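Local atomic coordinates of uncharacterized protein ScGH5_18 (Streptomyces cattleya, PDB entry 7LR8), a protein that probably hydrolyses the beta-1,4 bond between mannose and N-acetylglucosamine of N-glycan cores, as a glycoside hydrolase of family 5, subfamily 18. Residues D43-A47 with L48-H52; L68-P71 with R72-E75; H114-L118 with F119-D123; R238-A241 with T242-A246; D315-E318 with L319-S322. The protein carries 1 engineered substitution. All coordinates share one frame; numbering follows the deposited sequence. Where two conformers were deposited one is given.

Overall arrangement
The five contacts illustrate how a (beta/alpha)8-barrel glycosidase spends short-range turns and caps in very different places. Contact 5 lines the glycan pocket, where Glu-320 binds the mannose; its side chain lies about 11 Å from that of the engineered Ala-153. Contact 1 ends a barrel helix and contact 4 starts one, their centres 26 Å apart and each 22 to 24 Å from that of contact 5. Contacts 2 and 3, with centres 22 Å apart, face the second subunit. Contacts 3 and 5 lie 31 Å apart between centres within one chain, yet they meet across the dimer, because Arg-116 of one subunit forms a salt bridge with Asp-315 of the other.

Contact 1. Residues D43-A47 with L48-H52; sequences DSVAA and LGFDH
A Schellman motif ends helix 35-46, with Ala-46 and Val-45 receiving the amides of Gly-49 and Leu-48 as the chain turns toward strand 52-55. The N-H of Gly-49 bonds to the carbonyl oxygen of Ala-46 at 3.0 Å, closing a type I beta turn, and Leu-48 N reaches Val-45 O at 3.1 Å. Gly-49 has a positive phi of 94°, an angle at which a CB would press against the preceding carbonyl oxygen. Beyond the turn Phe-50 folds back under the helix end. Its ring edge, at CD2, meets Val-45 O at 3.3 Å, near the ring plane, while the same carbon touches Val-45 CG1 at 3.8 Å. That methyl is available because CG1 is anti to the backbone N (chi1 167°), and the two side chains cross at about a right angle. Phe-50 N is buried here with no partner in the model. Leu-48 lays CG against Ser-44 O at 3.7 Å, one turn back. Farther on, His-52 ND1 donates in its ring plane to Asp-51 OD1, which also pairs with Arg-15. Val-45 and Phe-50 both rest on Val-18 of strand 15-19, while Leu-48 and Phe-50 pack against Ala-340 and Val-339 of helix 334-349.

Contact 2. Residues L68-P71 with R72-E75; sequences LIRP and RAVE. With SO4 (sulfate ion), chain K.
This is a helix N-terminus at the subunit interface: Arg-70 is the N-cap of helix 71-86, and the first turn, Arg-72 to Glu-75, folds onto it, with Ala-73 N over one face of its guanidinium. Val-74 N donates to Arg-70 O at 3.2 Å, nearly straight (168°), and Glu-75 N to Pro-71 O at 3.0 Å. Arg-70 bends at chi3 (50°), which carries NH1 to within 3.5 Å of Ala-73 CB and NH2 to 3.7 Å from Arg-72 CD. The two arginines run side by side, their guanidinium planes nearly perpendicular; Asp-32 of the second subunit takes Arg-70 NE in a salt bridge. Extended from CG to NE, Arg-72 presents one edge to a sulfate, probably from the crystallisation liquor, NE bonding O1 at 2.8 Å and NH2 bonding O3 at 2.6 Å. Gln-76 holds the same anion, and Arg-72 NH1 reaches Leu-31 O of the second subunit. With an alanine here the sulfate is likely to lose its bonds to NE and NH2, and Leu-31 O of the second subunit the donor that NH1 gives it. On the far flank, Ile-69 CG2 meets Val-74 CG2 at 4.0 Å, and this pair packs on helix 122-139, through Thr-134 and Leu-135.

Contact 3. Residues H114-L118 with F119-D123; sequences HRRNL and FTDPD. With AE3 (2-(2-ethoxyethoxy)ethanol), chain F.
Arg-116 passes its aliphatic chain obliquely across the carboxylate of Asp-121, CG at 3.4 Å from OD1, with the guanidinium and carboxylate planes 67° apart. The opposite charges probably attract, but at 4.3 Å from Arg-116 NE to Asp-121 OD2 they form no salt bridge, OD2 lying well out of the guanidinium plane. A bend at chi3 (-74°) turns the group aside; NE makes a weak bond back to His-114 O, and NH2 goes to Trp-109 O and to Asp-315 of the second subunit. NH1 meets, in its own plane, a water at 2.9 Å that donates in turn to Asp-123 OD2, bridging the two charged groups.

Next along, Asn-117 turns its amide to the following residues. Its OD1 accepts from Phe-119 N at 2.8 Å, in the carbonyl plane, which makes an Asx turn, with a weaker share in Thr-120 N. Its backbone oxygen takes Asp-121 N at 3.0 Å. The chain thereby coils up to the start of helix 122-139, on the rim of the (beta/alpha)8 barrel, where Asp-121 is the N-cap: OD2 accepts Val-124 N and, weakly, Asp-123 N. ND2 of Asn-117 is occupied by Arg-167 O, so both ends of the amide are fixed. Thr-120 crosses this side chain, OG1 resting at 3.2 Å from Asn-117 CB. Leu-118 CB sits over one face of the Phe-119 ring, 4.3 Å from CD2, while Trp-176 meets that ring edge-to-face. A bound 2-(2-ethoxyethoxy)ethanol, also hydrogen-bonded to Arg-179, brings C5 to 3.3 Å from Thr-120 O.

Contact 4. Residues R238-A241 with T242-A246; sequences RSTA and TAQHA
Thr-242 and Ser-239 meet at the N-cap of helix 240-253, on the outside of the (beta/alpha)8 barrel, and Thr-242, Ala-241 and Thr-240 bury the most surface between the cap and the first turn. Ser-239 OG accepts Thr-242 N at 3.1 Å with an angle of 153°, the capping bond that occupies an amide lacking a helical acceptor. The serine hydroxyl stands between its own backbone N and carbonyl carbon (chi1 63°), which aims it at that amide. Gly-236 O takes hydrogen bonds from both Ser-239 OG and Thr-242 OG1, so one loop carbonyl joins the cap and the first turn. Ala-243 N completes the turn by donating to Ser-239 O at 3.2 Å.

Thr-242 also packs on Thr-231 and Ala-232 of helix 231-235 and on Phe-284 of helix 281-293. Ala-241 points its methyl away from 242-246 and touches Tyr-235 and Met-387, the latter on helix 381-391. Thr-240 is on the exposed side: its CG2, anti to the backbone N, runs alongside Gln-244 and touches CG at 3.9 Å, while Thr-240 O receives Gln-244 N at 2.9 Å. Next along, the helix is less regular. Ala-241 O comes within 3.1 Å of His-245 N at too poor an angle to bond, and His-245 CB lies 3.4 Å from the same oxygen.

Contact 5. Residues D315-E318 with L319-S322; sequences DFPE and LEYS. With BMA (beta-D-mannopyranose), chain D; AE3 (2-(2-ethoxyethoxy)ethanol), chain E.
The glycan pocket is lined here by Glu-320, whose stem rests against Phe-316 and whose carboxylate holds the mannose. OE1 accepts from O4 of the sugar at 2.5 Å and OE2 from O6 at 2.9 Å, so one carboxylate takes both the ring hydroxyl O4 and the exocyclic hydroxyl O6; Ser-101, Asn-152 and Glu-268 bind the same sugar. A bend at chi2 (-78°) turns the carboxylate from the loop to the ligand, while CB stays 3.8 Å from Phe-316 CD2 and the two side chains cross at about a right angle. Leu-319 CD1 approaches O6 from another side.

Residues 319-321 follow a helix-like path but do not form a regular helix: Pro-317 O accepts Glu-320 N at 2.9 Å, and Glu-318 O takes Tyr-321 N weakly. This turn belongs to the long loop after strand 298-304, the last strand of the (beta/alpha)8 barrel. Tyr-321 folds back under Phe-316 so that CZ touches Phe-316 CB at 3.4 Å, the ring planes 59° apart and oblique. Its hydroxyl sits near the edge of the Phe-316 ring, bonded to Leu-313 O and weakly to Phe-316 N (3.3 Å). A phenylalanine in place of Tyr-321 would probably leave Leu-313 O without that mate and deprive the Phe-316 amide of its weak acceptor. Trp-26 and Phe-103 meet Phe-316 edge-to-face. A bound 2-(2-ethoxyethoxy)ethanol donates through O4 to Asp-315 O at 3.2 Å, and its C1 lies 3.7 Å from Pro-317 CG.

Contact 1. Residues D43-A47 with L48-H52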
# COMPACT_ATOMS: atom_id res chain seq x y z
N ASP B 43 -25.90 13.81 7.56
CA ASP B 43 -26.90 14.60 8.27
C ASP B 43 -26.30 15.89 8.81
O ASP B 43 -26.89 16.97 8.69
CB ASP B 43 -27.51 13.81 9.42
CG ASP B 43 -28.54 12.82 8.98
OD1 ASP B 43 -28.98 12.88 7.82
OD2 ASP B 43 -28.90 11.97 9.82
N SER B 44 -25.11 15.79 9.41
CA SER B 44 -24.52 16.97 10.03
C SER B 44 -24.02 17.94 8.98
O SER B 44 -23.92 19.15 9.25
CB SER B 44 -23.39 16.56 11.00
OG SER B 44 -22.29 16.00 10.32
N VAL B 45 -23.70 17.45 7.78
CA VAL B 45 -23.28 18.31 6.68
C VAL B 45 -24.48 19.04 6.09
O VAL B 45 -24.43 20.26 5.85
CB VAL B 45 -22.56 17.46 5.62
CG1 VAL B 45 -22.38 18.24 4.32
CG2 VAL B 45 -21.21 16.97 6.17
N ALA B 46 -25.58 18.32 5.86
CA ALA B 46 -26.78 18.94 5.31
C ALA B 46 -27.36 20.00 6.25
O ALA B 46 -27.94 20.99 5.79
CB ALA B 46 -27.83 17.86 5.03
N ALA B 47 -27.18 19.83 7.56
CA ALA B 47 -27.67 20.81 8.53
C ALA B 47 -27.01 22.17 8.34
O ALA B 47 -27.59 23.21 8.70
CB ALA B 47 -27.43 20.31 9.95
N LEU B 48 -25.79 22.20 7.79
CA LEU B 48 -25.09 23.45 7.53
C LEU B 48 -25.44 24.07 6.19
O LEU B 48 -24.95 25.16 5.88
CB LEU B 48 -23.58 23.23 7.63
CG LEU B 48 -23.15 22.79 9.03
CD1 LEU B 48 -21.65 22.52 9.06
CD2 LEU B 48 -23.54 23.84 10.07
N GLY B 49 -26.28 23.41 5.38
CA GLY B 49 -26.82 24.03 4.19
C GLY B 49 -26.05 23.74 2.91
O GLY B 49 -26.32 24.38 1.89
N PHE B 50 -25.11 22.79 2.94
CA PHE B 50 -24.30 22.49 1.76
C PHE B 50 -25.14 21.79 0.71
O PHE B 50 -26.19 21.21 1.00
CB PHE B 50 -23.10 21.61 2.14
CG PHE B 50 -22.11 22.30 3.02
CD1 PHE B 50 -21.29 23.30 2.51
CD2 PHE B 50 -22.03 21.98 4.36
CE1 PHE B 50 -20.38 23.95 3.33
CE2 PHE B 50 -21.12 22.63 5.19
CZ PHE B 50 -20.30 23.62 4.67
N ASP B 51 -24.66 21.84 -0.53
CA ASP B 51 -25.36 21.18 -1.62
C ASP B 51 -24.56 20.10 -2.33
O ASP B 51 -25.09 19.49 -3.26
CB ASP B 51 -25.84 22.21 -2.66
CG ASP B 51 -24.71 23.01 -3.27
OD1 ASP B 51 -23.86 22.41 -3.98
OD2 ASP B 51 -24.67 24.25 -3.05
N HIS B 52 -23.31 19.83 -1.94
CA HIS B 52 -22.57 18.73 -2.56
C HIS B 52 -21.48 18.27 -1.60
O HIS B 52 -21.14 18.97 -0.63
CB HIS B 52 -21.95 19.13 -3.91
CG HIS B 52 -20.87 20.17 -3.80
ND1 HIS B 52 -21.14 21.52 -3.82
CD2 HIS B 52 -19.53 20.05 -3.64
CE1 HIS B 52 -20.01 22.19 -3.70
NE2 HIS B 52 -19.02 21.32 -3.58

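Contact 2. Residues L68-P71 with R72-E75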
# COMPACT_ATOMS: atom_id res chain seq x y z
N LEU B 68 -8.73 -6.74 -10.75
CA LEU B 68 -9.83 -6.95 -9.82
C LEU B 68 -10.26 -5.59 -9.29
O LEU B 68 -9.59 -5.00 -8.45
CB LEU B 68 -9.43 -7.88 -8.68
CG LEU B 68 -10.45 -7.98 -7.53
CD1 LEU B 68 -11.82 -8.40 -8.03
CD2 LEU B 68 -9.95 -8.94 -6.47
N ILE B 69 -11.38 -5.09 -9.81
CA ILE B 69 -12.08 -3.94 -9.25
C ILE B 69 -13.23 -4.51 -8.43
O ILE B 69 -14.16 -5.12 -8.98
CB ILE B 69 -12.58 -2.99 -10.35
CG1 ILE B 69 -11.40 -2.50 -11.18
CG2 ILE B 69 -13.35 -1.81 -9.73
CD1 ILE B 69 -11.81 -1.88 -12.50
N ARG B 70 -13.15 -4.35 -7.12
CA ARG B 70 -14.02 -5.08 -6.22
C ARG B 70 -15.47 -4.63 -6.37
O ARG B 70 -15.77 -3.45 -6.11
CB ARG B 70 -13.55 -4.89 -4.79
CG ARG B 70 -12.25 -5.68 -4.49
CD ARG B 70 -11.79 -5.40 -3.06
NE ARG B 70 -12.88 -5.57 -2.10
CZ ARG B 70 -13.38 -4.61 -1.33
NH1 ARG B 70 -12.90 -3.37 -1.36
NH2 ARG B 70 -14.39 -4.91 -0.51
N PRO B 71 -16.38 -5.52 -6.75
CA PRO B 71 -17.81 -5.15 -6.84
C PRO B 71 -18.36 -4.56 -5.55
O PRO B 71 -19.19 -3.65 -5.61
CB PRO B 71 -18.48 -6.47 -7.20
CG PRO B 71 -17.41 -7.24 -7.96
CD PRO B 71 -16.13 -6.89 -7.22
N ARG B 72 -17.91 -5.04 -4.38
CA ARG B 72 -18.46 -4.56 -3.12
C ARG B 72 -18.06 -3.11 -2.85
O ARG B 72 -18.85 -2.33 -2.29
CB ARG B 72 -18.00 -5.45 -1.97
CG ARG B 72 -18.59 -5.07 -0.60
CD ARG B 72 -17.81 -5.79 0.51
NE ARG B 72 -18.52 -5.77 1.78
CZ ARG B 72 -17.99 -6.17 2.93
NH1 ARG B 72 -16.74 -6.62 2.98
NH2 ARG B 72 -18.72 -6.12 4.04
N ALA B 73 -16.83 -2.74 -3.21
CA ALA B 73 -16.39 -1.36 -3.04
C ALA B 73 -17.21 -0.43 -3.91
O ALA B 73 -17.62 0.66 -3.48
CB ALA B 73 -14.90 -1.24 -3.36
N VAL B 74 -17.46 -0.85 -5.15
CA VAL B 74 -18.29 -0.08 -6.07
C VAL B 74 -19.69 0.11 -5.49
O VAL B 74 -20.25 1.21 -5.53
CB VAL B 74 -18.32 -0.77 -7.44
CG1 VAL B 74 -19.32 -0.12 -8.36
CG2 VAL B 74 -16.89 -0.78 -8.07
N GLU B 75 -20.26 -0.95 -4.92
CA GLU B 75 -21.60 -0.86 -4.36
C GLU B 75 -21.64 -0.01 -3.08
O GLU B 75 -22.64 0.66 -2.82
CB GLU B 75 -22.14 -2.27 -4.11
CG GLU B 75 -22.36 -3.03 -5.44
CD GLU B 75 -22.70 -4.49 -5.28
OE1 GLU B 75 -23.01 -4.92 -4.15
OE2 GLU B 75 -22.67 -5.21 -6.30
S SO4 K . -21.39 -3.99 2.82
O1 SO4 K . -20.99 -4.56 1.54
O2 SO4 K . -22.84 -3.87 2.86
O3 SO4 K . -20.94 -4.86 3.90
O4 SO4 K . -20.80 -2.66 2.98

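Contact 3. Residues H114-L118 with F119-D123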
# COMPACT_ATOMS: atom_id res chain seq x y z
N HIS B 114 6.93 -4.65 -8.76
CA HIS B 114 6.04 -4.29 -9.84
C HIS B 114 6.06 -2.80 -10.14
O HIS B 114 5.10 -2.27 -10.69
CB HIS B 114 4.62 -4.75 -9.50
CG HIS B 114 4.48 -6.23 -9.36
ND1 HIS B 114 4.07 -7.04 -10.39
CD2 HIS B 114 4.74 -7.06 -8.31
CE1 HIS B 114 4.06 -8.30 -10.00
NE2 HIS B 114 4.47 -8.34 -8.74
N ARG B 115 7.14 -2.10 -9.79
CA ARG B 115 7.16 -0.66 -9.99
C ARG B 115 6.94 -0.31 -11.45
O ARG B 115 7.74 -0.70 -12.32
CB ARG B 115 8.48 -0.08 -9.50
CG ARG B 115 8.56 1.43 -9.61
CD ARG B 115 7.54 2.13 -8.69
NE ARG B 115 7.60 3.59 -8.81
CZ ARG B 115 8.35 4.36 -8.03
NH1 ARG B 115 9.13 3.82 -7.09
NH2 ARG B 115 8.34 5.68 -8.20
N ARG B 116 5.86 0.41 -11.73
CA ARG B 116 5.47 0.77 -13.09
C ARG B 116 4.90 2.17 -13.03
O ARG B 116 3.99 2.43 -12.24
CB ARG B 116 4.46 -0.22 -13.66
CG ARG B 116 5.04 -1.59 -13.98
CD ARG B 116 3.99 -2.55 -14.47
NE ARG B 116 3.11 -3.03 -13.40
CZ ARG B 116 2.16 -3.94 -13.58
NH1 ARG B 116 1.94 -4.46 -14.80
NH2 ARG B 116 1.42 -4.34 -12.55
N ASN B 117 5.44 3.06 -13.86
CA ASN B 117 5.13 4.49 -13.80
C ASN B 117 3.62 4.73 -13.90
O ASN B 117 2.96 4.23 -14.82
CB ASN B 117 5.89 5.19 -14.94
CG ASN B 117 5.81 6.71 -14.89
OD1 ASN B 117 4.73 7.27 -14.90
ND2 ASN B 117 6.97 7.38 -14.87
N LEU B 118 3.09 5.51 -12.94
CA LEU B 118 1.64 5.73 -12.83
C LEU B 118 1.08 6.44 -14.04
O LEU B 118 -0.11 6.32 -14.33
CB LEU B 118 1.31 6.58 -11.58
CG LEU B 118 1.52 5.91 -10.23
CD1 LEU B 118 1.07 6.90 -9.14
CD2 LEU B 118 0.74 4.59 -10.16
N PHE B 119 1.92 7.19 -14.76
CA PHE B 119 1.46 8.02 -15.85
C PHE B 119 1.77 7.46 -17.23
O PHE B 119 1.13 7.88 -18.20
CB PHE B 119 2.06 9.41 -15.74
CG PHE B 119 1.81 10.07 -14.42
CD1 PHE B 119 0.56 10.57 -14.11
CD2 PHE B 119 2.83 10.16 -13.47
CE1 PHE B 119 0.32 11.18 -12.89
CE2 PHE B 119 2.60 10.77 -12.24
CZ PHE B 119 1.34 11.27 -11.95
N THR B 120 2.73 6.53 -17.36
CA THR B 120 3.17 6.04 -18.67
C THR B 120 3.14 4.53 -18.85
O THR B 120 3.22 4.08 -20.01
CB THR B 120 4.61 6.51 -18.98
OG1 THR B 120 5.53 5.89 -18.07
CG2 THR B 120 4.71 8.04 -18.89
N ASP B 121 3.06 3.73 -17.79
CA ASP B 121 3.12 2.28 -18.00
C ASP B 121 1.86 1.81 -18.71
O ASP B 121 0.76 2.06 -18.22
CB ASP B 121 3.27 1.52 -16.69
CG ASP B 121 3.33 0.03 -16.93
OD1 ASP B 121 4.46 -0.47 -17.19
OD2 ASP B 121 2.27 -0.64 -16.90
N PRO B 122 1.97 1.08 -19.82
CA PRO B 122 0.75 0.72 -20.57
C PRO B 122 -0.25 -0.06 -19.75
O PRO B 122 -1.46 0.15 -19.89
CB PRO B 122 1.30 -0.12 -21.74
CG PRO B 122 2.74 0.23 -21.84
CD PRO B 122 3.20 0.56 -20.45
N ASP B 123 0.20 -0.98 -18.90
CA ASP B 123 -0.74 -1.82 -18.17
C ASP B 123 -1.33 -1.10 -16.96
O ASP B 123 -2.53 -1.24 -16.69
CB ASP B 123 -0.07 -3.13 -17.76
CG ASP B 123 0.28 -4.01 -18.97
OD1 ASP B 123 -0.54 -4.05 -19.92
OD2 ASP B 123 1.36 -4.63 -18.98
C1 AE3 F . -1.65 3.69 -26.81
C2 AE3 F . -0.24 3.32 -26.37
O2 AE3 F . -0.30 2.57 -25.19
C3 AE3 F . 0.68 2.94 -24.26
C4 AE3 F . -0.00 3.61 -23.07
O3 AE3 F . 0.88 4.52 -22.47
C5 AE3 F . 0.37 5.13 -21.31
C6 AE3 F . -0.14 6.53 -21.64
O4 AE3 F . -1.48 6.47 -22.03
O HOH W 1 3.34 -4.36 -17.36

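Contact 4. Residues R238-A241 with T242-A246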
# COMPACT_ATOMS: atom_id res chain seq x y z
N ARG B 238 -2.84 37.13 9.41
CA ARG B 238 -3.92 38.10 9.30
C ARG B 238 -3.74 39.05 8.13
O ARG B 238 -4.35 40.13 8.11
CB ARG B 238 -4.08 38.87 10.61
CG ARG B 238 -4.53 38.01 11.77
CD ARG B 238 -5.38 38.82 12.75
NE ARG B 238 -5.95 38.00 13.82
CZ ARG B 238 -5.33 37.74 14.96
NH1 ARG B 238 -4.12 38.24 15.20
NH2 ARG B 238 -5.92 36.98 15.89
N SER B 239 -2.93 38.68 7.14
CA SER B 239 -2.61 39.54 6.02
C SER B 239 -3.69 39.48 4.95
O SER B 239 -4.48 38.54 4.88
CB SER B 239 -1.26 39.15 5.41
OG SER B 239 -1.33 37.82 4.88
N THR B 240 -3.68 40.49 4.09
CA THR B 240 -4.54 40.48 2.91
C THR B 240 -4.23 39.28 2.02
O THR B 240 -5.15 38.62 1.51
CB THR B 240 -4.39 41.79 2.14
OG1 THR B 240 -4.68 42.90 2.99
CG2 THR B 240 -5.32 41.82 0.93
N ALA B 241 -2.94 38.95 1.85
CA ALA B 241 -2.56 37.84 0.98
C ALA B 241 -3.12 36.52 1.49
O ALA B 241 -3.54 35.66 0.70
CB ALA B 241 -1.04 37.74 0.85
N THR B 242 -3.12 36.32 2.81
CA THR B 242 -3.64 35.07 3.34
C THR B 242 -5.15 34.97 3.14
O THR B 242 -5.65 33.90 2.78
CB THR B 242 -3.25 34.93 4.81
OG1 THR B 242 -1.83 34.75 4.91
CG2 THR B 242 -3.94 33.74 5.45
N ALA B 243 -5.87 36.08 3.31
CA ALA B 243 -7.32 36.06 3.15
C ALA B 243 -7.75 35.96 1.70
O ALA B 243 -8.84 35.48 1.40
CB ALA B 243 -7.94 37.32 3.77
N GLN B 244 -6.92 36.45 0.78
CA GLN B 244 -7.29 36.52 -0.62
C GLN B 244 -6.66 35.41 -1.44
O GLN B 244 -6.80 35.39 -2.67
CB GLN B 244 -6.88 37.89 -1.19
CG GLN B 244 -7.67 39.09 -0.62
CD GLN B 244 -9.01 39.27 -1.30
OE1 GLN B 244 -9.23 38.75 -2.40
NE2 GLN B 244 -9.90 40.02 -0.68
N HIS B 245 -5.96 34.47 -0.80
CA HIS B 245 -5.21 33.49 -1.57
C HIS B 245 -6.13 32.65 -2.46
O HIS B 245 -5.79 32.36 -3.61
CB HIS B 245 -4.38 32.60 -0.64
CG HIS B 245 -3.53 31.61 -1.38
ND1 HIS B 245 -4.00 30.38 -1.78
CD2 HIS B 245 -2.26 31.70 -1.83
CE1 HIS B 245 -3.04 29.74 -2.43
NE2 HIS B 245 -1.98 30.52 -2.49
N ALA B 246 -7.29 32.27 -1.95
CA ALA B 246 -8.18 31.43 -2.75
C ALA B 246 -8.77 32.20 -3.92
O ALA B 246 -8.88 31.66 -5.03
CB ALA B 246 -9.28 30.83 -1.87

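Contact 5. Residues D315-E318 with L319-S322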
# COMPACT_ATOMS: atom_id res chain seq x y z
N ASP B 315 0.38 9.72 13.11
CA ASP B 315 1.38 10.12 12.11
C ASP B 315 0.89 11.17 11.12
O ASP B 315 1.69 11.56 10.25
CB ASP B 315 1.92 8.92 11.32
CG ASP B 315 2.72 7.97 12.18
OD1 ASP B 315 3.58 8.43 12.96
OD2 ASP B 315 2.48 6.75 12.08
N PHE B 316 -0.34 11.66 11.22
CA PHE B 316 -0.73 12.81 10.43
C PHE B 316 0.09 14.02 10.86
O PHE B 316 0.29 14.23 12.06
CB PHE B 316 -2.21 13.16 10.59
CG PHE B 316 -3.17 12.20 9.94
CD1 PHE B 316 -3.46 10.98 10.54
CD2 PHE B 316 -3.82 12.53 8.75
CE1 PHE B 316 -4.35 10.09 9.96
CE2 PHE B 316 -4.72 11.64 8.16
CZ PHE B 316 -4.98 10.42 8.76
N PRO B 317 0.55 14.85 9.92
CA PRO B 317 0.91 16.22 10.29
C PRO B 317 -0.17 16.82 11.18
O PRO B 317 -1.37 16.67 10.90
CB PRO B 317 1.00 16.95 8.94
CG PRO B 317 1.31 15.82 7.94
CD PRO B 317 0.59 14.61 8.47
N GLU B 318 0.28 17.49 12.24
CA GLU B 318 -0.61 18.04 13.26
C GLU B 318 -1.79 18.79 12.66
O GLU B 318 -2.93 18.62 13.10
CB GLU B 318 0.20 18.95 14.18
CG GLU B 318 -0.64 19.89 15.01
CD GLU B 318 -1.68 19.16 15.81
OE1 GLU B 318 -1.42 18.01 16.22
OE2 GLU B 318 -2.76 19.75 16.04
N LEU B 319 -1.53 19.59 11.63
CA LEU B 319 -2.58 20.44 11.05
C LEU B 319 -3.78 19.64 10.55
O LEU B 319 -4.91 20.15 10.58
CB LEU B 319 -1.99 21.28 9.91
CG LEU B 319 -1.55 20.64 8.58
CD1 LEU B 319 -2.70 20.54 7.58
CD2 LEU B 319 -0.41 21.46 7.98
N GLU B 320 -3.59 18.39 10.10
CA GLU B 320 -4.68 17.68 9.44
C GLU B 320 -5.84 17.38 10.38
O GLU B 320 -6.99 17.30 9.94
CB GLU B 320 -4.17 16.36 8.84
CG GLU B 320 -3.08 16.51 7.79
CD GLU B 320 -3.60 16.92 6.43
OE1 GLU B 320 -4.83 17.02 6.25
OE2 GLU B 320 -2.77 17.16 5.53
N TYR B 321 -5.55 17.19 11.67
CA TYR B 321 -6.57 16.65 12.56
C TYR B 321 -7.73 17.61 12.76
O TYR B 321 -8.87 17.17 12.91
CB TYR B 321 -5.96 16.30 13.92
CG TYR B 321 -5.01 15.12 13.89
CD1 TYR B 321 -5.48 13.81 13.81
CD2 TYR B 321 -3.64 15.33 13.95
CE1 TYR B 321 -4.62 12.75 13.80
CE2 TYR B 321 -2.77 14.27 13.91
CZ TYR B 321 -3.26 12.99 13.85
OH TYR B 321 -2.38 11.93 13.83
N SER B 322 -7.48 18.92 12.77
CA SER B 322 -8.52 19.88 13.11
C SER B 322 -8.97 20.71 11.91
O SER B 322 -9.36 21.87 12.07
CB SER B 322 -8.06 20.77 14.26
OG SER B 322 -7.82 20.00 15.42
C1 BMA D . -4.51 18.71 0.28
C2 BMA D . -5.62 17.62 0.35
C3 BMA D . -5.25 16.62 1.43
C4 BMA D . -4.79 17.37 2.75
C5 BMA D . -5.07 18.90 2.66
C6 BMA D . -4.56 19.68 3.85
O2 BMA D . -5.78 16.94 -0.88
O3 BMA D . -4.27 15.67 0.94
O4 BMA D . -5.51 16.83 3.83
O5 BMA D . -4.38 19.44 1.51
O6 BMA D . -3.12 19.49 3.90
C1 AE3 E . 3.50 18.15 6.18
C2 AE3 E . 4.48 17.34 5.33
O2 AE3 E . 4.10 15.99 5.30
C3 AE3 E . 5.13 15.10 5.60
C4 AE3 E . 4.53 13.77 6.05
O3 AE3 E . 5.14 13.36 7.24
C5 AE3 E . 4.26 13.33 8.32
C6 AE3 E . 5.04 13.36 9.63
O4 AE3 E . 4.15 13.61 10.69